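Arylalkylamine N-Acetyltransferase 2 (Aedes aegypti, PDB 4FD5) probably transfers acyl groups, such as the acetyl of acetyl-CoA, to arylalkylamines including dopamine and serotonin, as a GNAT-fold N-acyltransferase. Local coordinates at residues 25-30 against 51-56; 40-43 against 48-51; 57-62 against 132-137; 109-114 against 194-199. All coordinates share one frame; numbering follows the deposited sequence.

Overall arrangement
Read from the N terminus, the chain shows how a GNAT fold uses one helix for several attachments. Interaction 1 closes the connection between helix 19-29 and helix 50-60. Interaction 2 nests within that span, closing the short loop 44-47, ending on the same stretch and sharing Leu51 with interaction 1. The same helix then takes part in interaction 3, where 57-62 meets strand 129-138 of the central sheet; the centres of interactions 1 and 3 lie about 10 Å apart, and His25 meets Ser137 between them. Interaction 4 crosses interaction 3, since 109-114 precedes 132-137 and 194-199 follows it, and joins helix 103-116 to the loop after strand 186-192.

Interaction 1: 25-30 against 51-56; sequences HLRQTF and LLEQHS
Arg27 and Glu53 meet in a two-pronged salt bridge between helix 19-29 and helix 50-60. NH2 of Arg27 donates to OE1 of Glu53 at 2.8 Å, while NE of Arg27 gives a weaker, more bent bond to OE2 of Glu53 at 2.9 Å. The carboxylate is not coplanar with its partner: the two planes stand 85° apart, and NH2 reaches OE1 from above the carboxylate plane. Arg27 gets there with CG beside its backbone N (chi1 -73°) and an extended run from CG to NE, which carries the guanidinium over to Glu53 on the neighbouring helix. Both helices lie against the central sheet of the GNAT fold, where Leu26 and Ser56 touch Leu80 of strand 75-85 and Ile135 of strand 129-138. Between the helices themselves, Leu26 brings its CD1 branch to within 3.9 Å of Ser56 OG, a buried touch on the side that faces the sheet, well apart from the ion pair. Second partners restrict rotation of both charged groups and would probably favour their ionised forms: Arg27 NH1 forms a salt bridge with Glu24, and Glu53 OE2 accepts from the backbone N of His49.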
# COMPACT_ATOMS: atom_id res chain seq x y z
N HIS A 25 -10.15 -9.80 5.75
CA HIS A 25 -10.44 -9.35 4.38
C HIS A 25 -9.14 -9.43 3.58
O HIS A 25 -9.12 -9.98 2.47
CB HIS A 25 -11.04 -7.94 4.36
CG HIS A 25 -10.89 -7.20 3.05
ND1 HIS A 25 -11.80 -7.31 2.01
CD2 HIS A 25 -9.94 -6.34 2.61
CE1 HIS A 25 -11.41 -6.54 1.00
NE2 HIS A 25 -10.29 -5.94 1.34
N LEU A 26 -8.05 -8.93 4.17
CA LEU A 26 -6.79 -8.91 3.42
C LEU A 26 -6.35 -10.35 3.12
O LEU A 26 -6.01 -10.68 1.97
CB LEU A 26 -5.71 -8.09 4.16
CG LEU A 26 -6.06 -6.60 4.31
CD1 LEU A 26 -5.06 -5.85 5.19
CD2 LEU A 26 -6.17 -5.91 2.93
N ARG A 27 -6.44 -11.22 4.12
CA ARG A 27 -6.00 -12.59 3.93
C ARG A 27 -6.75 -13.20 2.79
O ARG A 27 -6.20 -14.00 2.03
CB ARG A 27 -6.28 -13.44 5.16
CG ARG A 27 -5.38 -13.17 6.32
CD ARG A 27 -5.52 -14.29 7.36
NE ARG A 27 -4.88 -13.90 8.60
CZ ARG A 27 -5.53 -13.38 9.65
NH1 ARG A 27 -6.85 -13.20 9.60
NH2 ARG A 27 -4.86 -13.04 10.74
N GLN A 28 -8.02 -12.83 2.67
CA GLN A 28 -8.88 -13.55 1.75
C GLN A 28 -8.81 -12.93 0.38
O GLN A 28 -9.00 -13.63 -0.62
CB GLN A 28 -10.33 -13.58 2.24
CG GLN A 28 -10.56 -14.44 3.46
CD GLN A 28 -10.34 -15.92 3.19
OE1 GLN A 28 -10.54 -16.40 2.07
NE2 GLN A 28 -9.93 -16.65 4.22
N THR A 29 -8.53 -11.64 0.32
CA THR A 29 -8.77 -10.98 -0.96
C THR A 29 -7.56 -10.29 -1.54
O THR A 29 -7.50 -10.04 -2.75
CB THR A 29 -9.94 -9.95 -0.90
OG1 THR A 29 -9.54 -8.81 -0.12
CG2 THR A 29 -11.18 -10.55 -0.30
N PHE A 30 -6.58 -10.00 -0.68
CA PHE A 30 -5.53 -9.08 -1.08
C PHE A 30 -4.13 -9.66 -1.10
O PHE A 30 -3.45 -9.59 -2.10
CB PHE A 30 -5.55 -7.82 -0.22
CG PHE A 30 -4.49 -6.84 -0.60
CD1 PHE A 30 -4.69 -5.96 -1.66
CD2 PHE A 30 -3.28 -6.79 0.08
CE1 PHE A 30 -3.72 -5.06 -2.03
CE2 PHE A 30 -2.30 -5.88 -0.28
CZ PHE A 30 -2.52 -5.01 -1.35
N LEU A 51 4.46 -11.49 8.91
CA LEU A 51 5.05 -10.17 8.71
C LEU A 51 4.07 -9.21 8.03
O LEU A 51 3.96 -8.05 8.42
CB LEU A 51 6.35 -10.27 7.91
CG LEU A 51 7.46 -11.12 8.54
CD1 LEU A 51 8.68 -11.16 7.64
CD2 LEU A 51 7.83 -10.60 9.92
N LEU A 52 3.36 -9.70 7.02
CA LEU A 52 2.35 -8.87 6.36
C LEU A 52 1.31 -8.39 7.35
O LEU A 52 0.91 -7.22 7.33
CB LEU A 52 1.64 -9.66 5.26
CG LEU A 52 2.45 -10.11 4.05
CD1 LEU A 52 1.53 -10.84 3.06
CD2 LEU A 52 3.15 -8.93 3.38
N GLU A 53 0.85 -9.29 8.21
CA GLU A 53 -0.19 -8.96 9.18
C GLU A 53 0.33 -8.05 10.28
O GLU A 53 -0.37 -7.13 10.69
CB GLU A 53 -0.80 -10.24 9.75
CG GLU A 53 -1.60 -11.01 8.70
CD GLU A 53 -1.93 -12.42 9.12
OE1 GLU A 53 -2.10 -12.67 10.33
OE2 GLU A 53 -2.02 -13.30 8.24
N GLN A 54 1.55 -8.29 10.75
CA GLN A 54 2.19 -7.39 11.71
C GLN A 54 2.26 -5.96 11.15
O GLN A 54 1.96 -4.97 11.85
CB GLN A 54 3.60 -7.90 12.04
CG GLN A 54 4.42 -7.02 12.94
CD GLN A 54 5.80 -7.62 13.18
OE1 GLN A 54 5.98 -8.46 14.07
NE2 GLN A 54 6.77 -7.21 12.37
N HIS A 55 2.66 -5.85 9.88
CA HIS A 55 2.78 -4.55 9.23
C HIS A 55 1.42 -3.86 9.08
O HIS A 55 1.29 -2.68 9.39
CB HIS A 55 3.49 -4.67 7.87
CG HIS A 55 3.85 -3.35 7.24
ND1 HIS A 55 4.07 -3.21 5.88
CD2 HIS A 55 4.04 -2.13 7.78
CE1 HIS A 55 4.38 -1.95 5.61
NE2 HIS A 55 4.36 -1.27 6.75
N SER A 56 0.42 -4.61 8.62
CA SER A 56 -0.93 -4.07 8.48
C SER A 56 -1.53 -3.63 9.81
O SER A 56 -2.20 -2.62 9.87
CB SER A 56 -1.86 -5.05 7.76
OG SER A 56 -1.36 -5.33 6.47

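Interaction 2: 40-43 against 48-51; sequences VNLT and GHPL
Across the short loop joining helix 35-39 to helix 50-60, Thr43 and Gly48 bring their CA atoms to 6.3 Å, and Gly48 turns through a positive phi of 77° just before the second helix. The loop links two helix-end motifs: a Schellman motif, with Asn41 at C-prime, finishes the first helix, and His49 is the N-cap of the second. The bond that spans the segments runs from Thr43 OG1 to Gly48 O, 2.7 Å long, with the hydroxyl above the carbonyl plane. Having OG1 anti to its own backbone N (chi1 178°) aims the hydroxyl of Thr43 at that carbonyl. Next to it, Leu42 and the His49 side chain cross at about a right angle, and the CD1 branch of Leu42 comes within 3.6 Å of His49 NE2, meeting the ring obliquely. Leu42 CG also lies near His49 CD2, a further apolar neighbour of the imidazole. NE2 is hydrogen-bonded to Asp102 OD2, which joins this helix start to the loop ahead of helix 103-116, while ND1 accepts only weakly, as the cap. Pro50 CD lies over one face of the imidazole, toward its rim. In the cap itself, Leu51 N donates weakly to His49 ND1 at 3.2 Å, with an N-H...acceptor angle of 133°.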
# COMPACT_ATOMS: atom_id res chain seq x y z
N VAL A 40 6.66 -13.84 -5.84
CA VAL A 40 7.62 -14.63 -5.06
C VAL A 40 6.96 -15.66 -4.15
O VAL A 40 7.59 -16.17 -3.21
CB VAL A 40 8.59 -13.73 -4.27
CG1 VAL A 40 9.46 -12.93 -5.24
CG2 VAL A 40 7.83 -12.83 -3.32
N ASN A 41 5.70 -15.98 -4.44
CA ASN A 41 4.98 -17.01 -3.71
C ASN A 41 5.03 -16.78 -2.20
O ASN A 41 5.27 -17.70 -1.42
CB ASN A 41 5.55 -18.39 -4.05
CG ASN A 41 5.49 -18.69 -5.54
OD1 ASN A 41 4.41 -18.87 -6.10
ND2 ASN A 41 6.65 -18.72 -6.19
N LEU A 42 4.78 -15.54 -1.80
CA LEU A 42 4.91 -15.18 -0.39
C LEU A 42 3.89 -15.90 0.47
O LEU A 42 4.20 -16.33 1.59
CB LEU A 42 4.76 -13.67 -0.23
CG LEU A 42 5.05 -13.10 1.16
CD1 LEU A 42 6.49 -13.34 1.56
CD2 LEU A 42 4.75 -11.61 1.18
N THR A 43 2.68 -16.06 -0.05
CA THR A 43 1.61 -16.68 0.71
C THR A 43 0.59 -17.29 -0.25
O THR A 43 0.80 -17.32 -1.46
CB THR A 43 0.95 -15.68 1.70
OG1 THR A 43 -0.14 -16.31 2.39
CG2 THR A 43 0.46 -14.43 0.97
N GLY A 48 -2.60 -15.84 4.76
CA GLY A 48 -1.97 -14.75 5.48
C GLY A 48 -0.47 -14.93 5.62
O GLY A 48 0.14 -15.79 4.98
N HIS A 49 0.13 -14.11 6.48
CA HIS A 49 1.57 -14.13 6.64
C HIS A 49 1.89 -13.31 7.88
O HIS A 49 1.37 -12.21 8.05
CB HIS A 49 2.21 -13.51 5.40
CG HIS A 49 3.69 -13.63 5.35
ND1 HIS A 49 4.53 -12.79 6.04
CD2 HIS A 49 4.49 -14.50 4.68
CE1 HIS A 49 5.78 -13.13 5.81
NE2 HIS A 49 5.79 -14.17 4.99
N PRO A 50 2.75 -13.83 8.77
CA PRO A 50 2.96 -13.09 10.02
C PRO A 50 3.52 -11.68 9.83
O PRO A 50 3.07 -10.77 10.54
CB PRO A 50 3.96 -13.97 10.78
CG PRO A 50 3.74 -15.35 10.22
CD PRO A 50 3.43 -15.14 8.77
N LEU A 51 4.46 -11.49 8.91
CA LEU A 51 5.05 -10.17 8.71
C LEU A 51 4.07 -9.21 8.03
O LEU A 51 3.96 -8.05 8.42
CB LEU A 51 6.35 -10.27 7.91
CG LEU A 51 7.46 -11.12 8.54
CD1 LEU A 51 8.68 -11.16 7.64
CD2 LEU A 51 7.83 -10.60 9.92

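Interaction 3: 57-62 against 132-137; sequences LSTLKD and EIRILS
Thr59 OG1 takes the N-H of Arg134 NH1 at 2.9 Å, and the same hydroxyl is also hydrogen-bonded to the carbonyl of His55 one helical turn earlier. The donor angle is 157°, and the oxygen lies at the guanidinium edge, almost in its plane. Arg134 sits in a classic beta bulge: it and Ile135 both face Leu80 on the adjoining strand of the GNAT sheet. From there its chain stretches out from CG to NE, reaching from the sheet toward Thr59 of helix 50-60. CD of Arg134 runs past the threonine, 3.5 Å from Thr59 OG1, so the helix meets the aliphatic stem as well as the charged end. The opposite flank of the guanidinium is fixed within the strand. NE and NH2 both grip OE1 of Glu132 side-on, with NE at 2.8 Å from that oxygen. One carboxylate oxygen therefore holds two N-H groups, which limits rotation of the arginine head. Asp62, whose OD2 accepts from Ile83 N, lies obliquely to the guanidinium and adds a nearby opposite charge without a direct bond. A water bridges the two, donating to Asp62 OD2 at 2.6 Å and accepting from Arg134 NH1 at 2.8 Å.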
# COMPACT_ATOMS: atom_id res chain seq x y z
N LEU A 57 -1.28 -4.39 10.87
CA LEU A 57 -1.79 -3.98 12.18
C LEU A 57 -1.12 -2.69 12.64
O LEU A 57 -1.78 -1.77 13.10
CB LEU A 57 -1.63 -5.10 13.20
CG LEU A 57 -2.17 -4.82 14.60
CD1 LEU A 57 -3.66 -4.51 14.55
CD2 LEU A 57 -1.90 -6.04 15.47
N SER A 58 0.20 -2.63 12.50
CA SER A 58 0.91 -1.40 12.84
C SER A 58 0.34 -0.21 12.06
O SER A 58 0.11 0.87 12.62
CB SER A 58 2.41 -1.54 12.56
OG SER A 58 3.11 -0.44 13.12
N THR A 59 0.10 -0.42 10.77
CA THR A 59 -0.47 0.64 9.95
C THR A 59 -1.86 1.08 10.45
O THR A 59 -2.13 2.27 10.59
CB THR A 59 -0.55 0.19 8.49
OG1 THR A 59 0.79 0.04 8.00
CG2 THR A 59 -1.30 1.24 7.63
N LEU A 60 -2.72 0.09 10.71
CA LEU A 60 -4.06 0.34 11.21
C LEU A 60 -4.03 1.22 12.45
O LEU A 60 -4.85 2.12 12.60
CB LEU A 60 -4.80 -0.97 11.51
CG LEU A 60 -5.34 -1.70 10.28
CD1 LEU A 60 -5.79 -3.13 10.59
CD2 LEU A 60 -6.48 -0.91 9.66
N LYS A 61 -3.06 0.98 13.33
CA LYS A 61 -3.01 1.77 14.57
C LYS A 61 -2.68 3.26 14.40
O LYS A 61 -2.81 4.04 15.35
CB LYS A 61 -2.07 1.11 15.57
CG LYS A 61 -2.65 -0.18 16.10
CD LYS A 61 -1.62 -1.02 16.83
CE LYS A 61 -2.26 -2.29 17.34
NZ LYS A 61 -1.30 -3.18 18.04
N ASP A 62 -2.27 3.66 13.19
CA ASP A 62 -2.11 5.09 12.90
C ASP A 62 -3.45 5.83 12.82
O ASP A 62 -3.48 7.07 12.74
CB ASP A 62 -1.32 5.32 11.60
CG ASP A 62 0.18 5.12 11.76
OD1 ASP A 62 0.68 5.06 12.92
OD2 ASP A 62 0.87 5.04 10.73
N GLU A 132 0.68 8.20 3.74
CA GLU A 132 1.01 7.12 2.81
C GLU A 132 -0.11 6.09 2.63
O GLU A 132 -0.54 5.45 3.59
CB GLU A 132 2.31 6.40 3.24
CG GLU A 132 2.82 5.41 2.20
CD GLU A 132 4.05 4.63 2.66
OE1 GLU A 132 4.26 4.48 3.89
OE2 GLU A 132 4.78 4.14 1.77
N ILE A 133 -0.56 5.93 1.39
CA ILE A 133 -1.55 4.90 1.07
C ILE A 133 -0.76 3.61 0.87
O ILE A 133 0.07 3.51 -0.03
CB ILE A 133 -2.33 5.23 -0.22
CG1 ILE A 133 -3.07 6.55 -0.09
CG2 ILE A 133 -3.34 4.12 -0.54
CD1 ILE A 133 -3.34 7.21 -1.44
N ARG A 134 -1.01 2.62 1.72
CA ARG A 134 -0.21 1.40 1.71
C ARG A 134 -0.91 0.22 1.05
O ARG A 134 -0.27 -0.54 0.32
CB ARG A 134 0.23 1.03 3.13
CG ARG A 134 1.13 2.09 3.69
CD ARG A 134 1.67 1.74 5.09
NE ARG A 134 2.62 2.77 5.47
CZ ARG A 134 2.96 3.08 6.72
NH1 ARG A 134 2.45 2.41 7.75
NH2 ARG A 134 3.83 4.07 6.93
N ILE A 135 -2.20 0.06 1.35
CA ILE A 135 -2.98 -0.98 0.70
C ILE A 135 -4.29 -0.40 0.20
O ILE A 135 -4.94 0.35 0.92
CB ILE A 135 -3.32 -2.13 1.68
CG1 ILE A 135 -2.05 -2.92 2.01
CG2 ILE A 135 -4.39 -3.04 1.08
CD1 ILE A 135 -2.31 -4.12 2.92
N LEU A 136 -4.67 -0.74 -1.03
CA LEU A 136 -5.99 -0.41 -1.55
C LEU A 136 -6.59 -1.72 -2.05
O LEU A 136 -6.03 -2.35 -2.96
CB LEU A 136 -5.88 0.61 -2.69
CG LEU A 136 -7.17 0.98 -3.43
CD1 LEU A 136 -8.18 1.61 -2.48
CD2 LEU A 136 -6.83 1.92 -4.57
N SER A 137 -7.71 -2.12 -1.47
CA SER A 137 -8.25 -3.46 -1.68
C SER A 137 -9.78 -3.40 -1.75
O SER A 137 -10.40 -2.75 -0.92
CB SER A 137 -7.83 -4.37 -0.52
OG SER A 137 -8.38 -5.67 -0.67
O HOH W 1 2.91 3.51 10.33

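Interaction 4: 109-114 against 194-199; sequences FKLLYE and TDYLDE
Tyr196 meets helix 103-116 in two ways at once, with its ring face on Leu111 and its hydroxyl on Glu114. This pairing fastens the loop that follows strand 186-192 of the GNAT sheet to the helix. The CD1 branch of Leu111 sits over the centre of the aromatic ring, 3.8 Å from the ring centroid, a clear CH-pi contact. CB of Leu111 extends the apolar contact past CE2 toward the phenol oxygen. At the far end of the ring, Tyr196 OH donates to Glu114 OE1 at 2.9 Å, approaching on the syn side of the carboxylate but 34° out of its plane. The carboxylate stands steeply to the ring, the planes 77° apart. Leu111 and Glu114 are three residues apart, and their side chains can therefore reach the same tyrosine from neighbouring turns. Tyr196 has CG anti to its backbone N (chi1 -177°), which extends the phenol from the loop to the helix. One shell further, the backbone of Tyr196 pairs with Ile204, and Phe205 touches both Tyr196 and Leu111. Glu114 is in turn steadied from its own helix: Lys110 NZ forms a salt bridge with Glu114 OE2 at 3.0 Å, coming from above the carboxylate plane.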
# COMPACT_ATOMS: atom_id res chain seq x y z
N PHE A 109 10.86 -6.09 0.43
CA PHE A 109 11.33 -5.00 1.28
C PHE A 109 12.49 -4.25 0.62
O PHE A 109 12.52 -3.03 0.55
CB PHE A 109 11.74 -5.53 2.66
CG PHE A 109 12.13 -4.45 3.65
CD1 PHE A 109 11.24 -4.05 4.65
CD2 PHE A 109 13.36 -3.82 3.57
CE1 PHE A 109 11.59 -3.06 5.56
CE2 PHE A 109 13.71 -2.82 4.48
CZ PHE A 109 12.83 -2.44 5.47
N LYS A 110 13.46 -5.02 0.12
CA LYS A 110 14.63 -4.47 -0.53
C LYS A 110 14.29 -3.61 -1.74
O LYS A 110 14.82 -2.50 -1.87
CB LYS A 110 15.59 -5.60 -0.93
CG LYS A 110 16.92 -5.14 -1.49
CD LYS A 110 17.87 -6.33 -1.68
CE LYS A 110 18.85 -6.10 -2.82
NZ LYS A 110 19.83 -5.01 -2.56
N LEU A 111 13.42 -4.10 -2.62
CA LEU A 111 13.06 -3.29 -3.78
C LEU A 111 12.44 -1.96 -3.35
O LEU A 111 12.81 -0.88 -3.85
CB LEU A 111 12.11 -4.03 -4.71
CG LEU A 111 11.52 -3.20 -5.85
CD1 LEU A 111 12.61 -2.61 -6.77
CD2 LEU A 111 10.53 -4.04 -6.63
N LEU A 112 11.50 -2.03 -2.41
CA LEU A 112 10.83 -0.79 -2.00
C LEU A 112 11.79 0.19 -1.30
O LEU A 112 11.77 1.40 -1.57
CB LEU A 112 9.61 -1.10 -1.12
CG LEU A 112 8.57 -1.99 -1.79
CD1 LEU A 112 7.62 -2.53 -0.74
CD2 LEU A 112 7.82 -1.20 -2.86
N TYR A 113 12.66 -0.33 -0.44
CA TYR A 113 13.69 0.50 0.20
C TYR A 113 14.61 1.19 -0.83
O TYR A 113 14.84 2.41 -0.79
CB TYR A 113 14.51 -0.38 1.15
CG TYR A 113 15.72 0.31 1.72
CD1 TYR A 113 15.61 1.19 2.79
CD2 TYR A 113 16.99 0.07 1.19
CE1 TYR A 113 16.71 1.82 3.31
CE2 TYR A 113 18.10 0.70 1.71
CZ TYR A 113 17.95 1.57 2.77
OH TYR A 113 19.07 2.20 3.28
N GLU A 114 15.11 0.40 -1.76
CA GLU A 114 15.99 0.90 -2.79
C GLU A 114 15.34 1.99 -3.61
O GLU A 114 15.97 3.02 -3.89
CB GLU A 114 16.39 -0.22 -3.73
CG GLU A 114 17.31 -1.22 -3.13
CD GLU A 114 17.68 -2.27 -4.16
OE1 GLU A 114 16.79 -2.67 -4.94
OE2 GLU A 114 18.86 -2.66 -4.19
N THR A 194 10.64 -6.15 -15.46
CA THR A 194 11.47 -6.94 -16.36
C THR A 194 12.92 -6.47 -16.38
O THR A 194 13.79 -7.17 -16.90
CB THR A 194 10.92 -6.96 -17.80
OG1 THR A 194 10.66 -5.62 -18.24
CG2 THR A 194 9.63 -7.77 -17.86
N ASP A 195 13.18 -5.29 -15.81
CA ASP A 195 14.53 -4.73 -15.81
C ASP A 195 15.22 -4.89 -14.46
O ASP A 195 16.37 -4.48 -14.29
CB ASP A 195 14.50 -3.23 -16.16
CG ASP A 195 13.93 -2.95 -17.54
OD1 ASP A 195 14.05 -3.81 -18.45
OD2 ASP A 195 13.36 -1.86 -17.71
N TYR A 196 14.53 -5.48 -13.49
CA TYR A 196 15.07 -5.59 -12.14
C TYR A 196 15.60 -7.01 -11.91
O TYR A 196 14.82 -7.93 -11.66
CB TYR A 196 13.98 -5.22 -11.13
CG TYR A 196 14.44 -5.21 -9.69
CD1 TYR A 196 15.45 -4.37 -9.26
CD2 TYR A 196 13.83 -6.05 -8.74
CE1 TYR A 196 15.87 -4.36 -7.94
CE2 TYR A 196 14.23 -6.04 -7.42
CZ TYR A 196 15.25 -5.20 -7.02
OH TYR A 196 15.67 -5.18 -5.71
N LEU A 197 16.92 -7.17 -12.01
CA LEU A 197 17.58 -8.49 -12.00
C LEU A 197 18.58 -8.67 -10.84
O LEU A 197 19.16 -7.69 -10.36
CB LEU A 197 18.31 -8.71 -13.34
CG LEU A 197 17.62 -8.24 -14.62
CD1 LEU A 197 18.53 -8.46 -15.84
CD2 LEU A 197 16.27 -8.93 -14.84
N ASP A 198 18.78 -9.91 -10.40
CA ASP A 198 19.69 -10.21 -9.28
C ASP A 198 21.17 -10.24 -9.69
O ASP A 198 21.49 -10.04 -10.86
CB ASP A 198 19.32 -11.53 -8.60
CG ASP A 198 19.14 -12.67 -9.59
OD1 ASP A 198 19.63 -12.59 -10.73
OD2 ASP A 198 18.48 -13.67 -9.20
N GLU A 199 22.05 -10.48 -8.71
CA GLU A 199 23.50 -10.54 -8.98
C GLU A 199 23.87 -11.78 -9.79
O GLU A 199 25.04 -11.98 -10.13
CB GLU A 199 24.33 -10.48 -7.69
CG GLU A 199 24.47 -9.07 -7.13
CD GLU A 199 25.31 -9.00 -5.86
OE1 GLU A 199 25.54 -10.06 -5.23
OE2 GLU A 199 25.74 -7.89 -5.48